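Local atomic coordinates of uncharacterized protein (Corynebacterium diphtheriae NCTC 13129, PDB entry 3B4Q), a protein that is of unknown function but contains a small all-helical domain related to the C-terminal region of resuscitation-promoting factor Rpf1. Residues A[29-34]-A[40-45]. Numbering follows the deposited sequence. Where two conformers were deposited one is given.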
ATOM      1  N   GLN A  29       1.199  -6.193  -7.154  1.00 12.68           N
ATOM      2  CA  GLN A  29       0.491  -7.453  -7.193  1.00 14.50           C
ATOM      3  C   GLN A  29       0.864  -8.221  -8.450  1.00 15.20           C
ATOM      4  O   GLN A  29       1.084  -9.429  -8.379  1.00 16.87           O
ATOM      5  CB  GLN A  29      -1.016  -7.174  -7.075  1.00 14.50           C
ATOM      6  CG  GLN A  29      -1.877  -8.392  -6.974  1.00 17.00           C
ATOM      7  CD  GLN A  29      -3.272  -8.060  -6.473  1.00 17.10           C
ATOM      8  OE1 GLN A  29      -3.454  -7.326  -5.487  1.00 15.12           O
ATOM      9  NE2 GLN A  29      -4.272  -8.656  -7.114  1.00 18.20           N
ATOM     10  N   GLU A  30       1.033  -7.514  -9.571  1.00 15.86           N
ATOM     11  CA  GLU A  30       1.395  -8.117 -10.867  0.50 17.51           C
ATOM     12  C   GLU A  30       2.792  -8.731 -10.761  1.00 16.94           C
ATOM     13  O   GLU A  30       3.012  -9.927 -11.125  1.00 17.39           O
ATOM     14  CB  GLU A  30       1.414  -7.043 -11.971  0.50 17.20           C
ATOM     15  CG  GLU A  30       0.030  -6.490 -12.410  0.50 19.56           C
ATOM     16  CD  GLU A  30       0.113  -5.294 -13.390  0.50 19.78           C
ATOM     17  OE1 GLU A  30       1.171  -4.585 -13.493  0.50 24.92           O
ATOM     18  OE2 GLU A  30      -0.905  -5.067 -14.073  0.50 22.76           O
ATOM     19  N   TYR A  31       3.735  -7.902 -10.288  1.00 15.25           N
ATOM     20  CA  TYR A  31       5.149  -8.358 -10.184  1.00 15.70           C
ATOM     21  C   TYR A  31       5.304  -9.517  -9.191  1.00 15.78           C
ATOM     22  O   TYR A  31       6.000 -10.539  -9.451  1.00 15.90           O
ATOM     23  CB  TYR A  31       6.102  -7.196  -9.856  1.00 14.57           C
ATOM     24  CG  TYR A  31       7.517  -7.706  -9.778  1.00 15.10           C
ATOM     25  CD1 TYR A  31       8.137  -8.223 -10.908  1.00 15.62           C
ATOM     26  CD2 TYR A  31       8.185  -7.797  -8.561  1.00 15.35           C
ATOM     27  CE1 TYR A  31       9.453  -8.744 -10.846  1.00 15.24           C
ATOM     28  CE2 TYR A  31       9.499  -8.314  -8.494  1.00 15.69           C
ATOM     29  CZ  TYR A  31      10.107  -8.764  -9.639  1.00 15.86           C
ATOM     30  OH  TYR A  31      11.360  -9.329  -9.581  1.00 17.55           O
ATOM     31  N   ALA A  32       4.641  -9.409  -8.050  1.00 15.34           N
ATOM     32  CA  ALA A  32       4.711 -10.482  -7.036  1.00 17.24           C
ATOM     33  C   ALA A  32       4.258 -11.825  -7.602  1.00 19.73           C
ATOM     34  O   ALA A  32       4.852 -12.883  -7.292  1.00 19.30           O
ATOM     35  CB  ALA A  32       3.845 -10.129  -5.813  1.00 17.65           C
ATOM     36  N   ALA A  33       3.212 -11.791  -8.433  1.00 21.32           N
ATOM     37  CA  ALA A  33       2.731 -13.027  -9.044  1.00 23.69           C
ATOM     38  C   ALA A  33       3.764 -13.597 -10.015  1.00 24.76           C
ATOM     39  O   ALA A  33       4.000 -14.817 -10.008  1.00 25.81           O
ATOM     40  CB  ALA A  33       1.400 -12.822  -9.726  1.00 24.00           C
ATOM     41  N   GLN A  34       4.383 -12.729 -10.816  1.00 24.88           N
ATOM     42  CA  GLN A  34       5.375 -13.109 -11.832  0.50 25.71           C
ATOM     43  C   GLN A  34       6.645 -13.697 -11.195  1.00 25.71           C
ATOM     44  O   GLN A  34       7.175 -14.749 -11.638  1.00 25.94           O
ATOM     45  CB  GLN A  34       5.746 -11.881 -12.689  0.50 25.73           C
ATOM     46  CG  GLN A  34       4.626 -11.346 -13.609  0.50 26.20           C
ATOM     47  CD  GLN A  34       4.917  -9.947 -14.181  0.50 26.35           C
ATOM     48  OE1 GLN A  34       4.344  -9.529 -15.205  0.50 29.07           O
ATOM     49  NE2 GLN A  34       5.795  -9.216 -13.514  0.50 25.06           N
ATOM     50  N   GLU A  40       1.312  -9.375  -0.422  1.00 17.22           N
ATOM     51  CA  GLU A  40       0.957  -8.369   0.569  1.00 16.94           C
ATOM     52  C   GLU A  40       2.180  -7.546   0.956  1.00 16.34           C
ATOM     53  O   GLU A  40       2.110  -6.327   1.069  1.00 15.01           O
ATOM     54  CB  GLU A  40       0.257  -9.032   1.768  1.00 18.66           C
ATOM     55  CG  GLU A  40      -1.147  -9.458   1.373  1.00 20.67           C
ATOM     56  CD  GLU A  40      -2.036  -9.735   2.544  1.00 24.48           C
ATOM     57  OE1 GLU A  40      -2.804 -10.720   2.459  1.00 29.89           O
ATOM     58  OE2 GLU A  40      -1.992  -8.984   3.542  1.00 22.35           O
ATOM     59  N   GLU A  41       3.314  -8.204   1.150  1.00 16.72           N
ATOM     60  CA  GLU A  41       4.511  -7.487   1.554  1.00 16.73           C
ATOM     61  C   GLU A  41       4.953  -6.505   0.442  1.00 15.69           C
ATOM     62  O   GLU A  41       5.327  -5.349   0.716  1.00 14.93           O
ATOM     63  CB  GLU A  41       5.625  -8.478   1.865  1.00 19.96           C
ATOM     64  CG  GLU A  41       6.921  -7.844   2.167  1.00 27.18           C
ATOM     65  CD  GLU A  41       7.935  -8.847   2.693  1.00 29.44           C
ATOM     66  OE1 GLU A  41       7.516  -9.907   3.232  1.00 37.79           O
ATOM     67  OE2 GLU A  41       9.151  -8.559   2.580  1.00 38.94           O
ATOM     68  N   LEU A  42       4.937  -6.980  -0.811  1.00 14.63           N
ATOM     69  CA  LEU A  42       5.315  -6.112  -1.909  1.00 13.84           C
ATOM     70  C   LEU A  42       4.345  -4.928  -2.052  1.00 12.77           C
ATOM     71  O   LEU A  42       4.744  -3.784  -2.315  1.00 12.34           O
ATOM     72  CB  LEU A  42       5.406  -6.898  -3.228  1.00 14.96           C
ATOM     73  CG  LEU A  42       6.757  -7.176  -3.907  1.00 22.18           C
ATOM     74  CD1 LEU A  42       6.479  -7.260  -5.378  1.00 22.51           C
ATOM     75  CD2 LEU A  42       7.767  -6.051  -3.681  1.00 20.46           C
ATOM     76  N   ALA A  43       3.053  -5.208  -1.893  1.00 10.64           N
ATOM     77  CA  ALA A  43       2.063  -4.131  -1.985  1.00 10.93           C
ATOM     78  C   ALA A  43       2.212  -3.090  -0.858  1.00 11.04           C
ATOM     79  O   ALA A  43       2.076  -1.871  -1.085  1.00 10.39           O
ATOM     80  CB  ALA A  43       0.647  -4.708  -2.009  1.00 11.57           C
ATOM     81  N   VAL A  44       2.465  -3.542   0.362  1.00 10.96           N
ATOM     82  CA  VAL A  44       2.759  -2.605   1.451  1.00 11.48           C
ATOM     83  C   VAL A  44       3.986  -1.740   1.092  1.00 11.64           C
ATOM     84  O   VAL A  44       3.948  -0.504   1.198  1.00 11.52           O
ATOM     85  CB  VAL A  44       2.976  -3.350   2.814  1.00 11.91           C
ATOM     86  CG1 VAL A  44       3.588  -2.385   3.867  1.00 14.12           C
ATOM     87  CG2 VAL A  44       1.649  -4.005   3.284  1.00 13.20           C
ATOM     88  N   ASP A  45       5.074  -2.380   0.641  1.00 11.40           N
ATOM     89  CA  ASP A  45       6.286  -1.606   0.260  1.00 12.39           C
ATOM     90  C   ASP A  45       5.988  -0.572  -0.857  1.00 12.34           C
ATOM     91  O   ASP A  45       6.439   0.580  -0.789  1.00 12.67           O
ATOM     92  CB  ASP A  45       7.394  -2.533  -0.193  1.00 12.87           C
ATOM     93  CG  ASP A  45       7.992  -3.379   0.952  1.00 18.25           C
ATOM     94  OD1 ASP A  45       7.716  -3.095   2.153  1.00 20.55           O
ATOM     95  OD2 ASP A  45       8.770  -4.335   0.630  1.00 21.15           O
TER
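Y31 and A32 on helix 19-35 meet L42 on helix 39-56 close to the turn of a helical hairpin, in which the two consecutive helices are joined by a short connection. Their backbones come nearest at A32 and L42, where the CA atoms lie 6.8 Å apart. One methyl group carries the contact: CD1 of L42 reaches the Y31 ring at its edge, near the ring plane, with Y31 CD2 3.7 Å from L42 CD1. The same methyl packs against A32, its CD1 being 3.9 Å from A32 CB and equally far from A32 N, so it rests in the angle formed by the ring edge and the backbone N and CB of A32. Y31 is placed for this by its first torsion, which sets CG anti to the backbone N (chi1 -179°) and beside the carbonyl carbon. L42 has chi1 at -110°, well away from a staggered value. Farther round the helices, P10 touches Q29 and A43, so helix 10-13 lies against both helices, and Q29 OE1 also accepts a hydrogen bond from R11 N; Y31 also touches L37 in the connection. With 142 Å² buried in all and the side chains meeting carbon to carbon, the methyl also lying against the amide N of A32, the segments are held here by dispersion and the hydrophobic effect, without directional polar bonds between them.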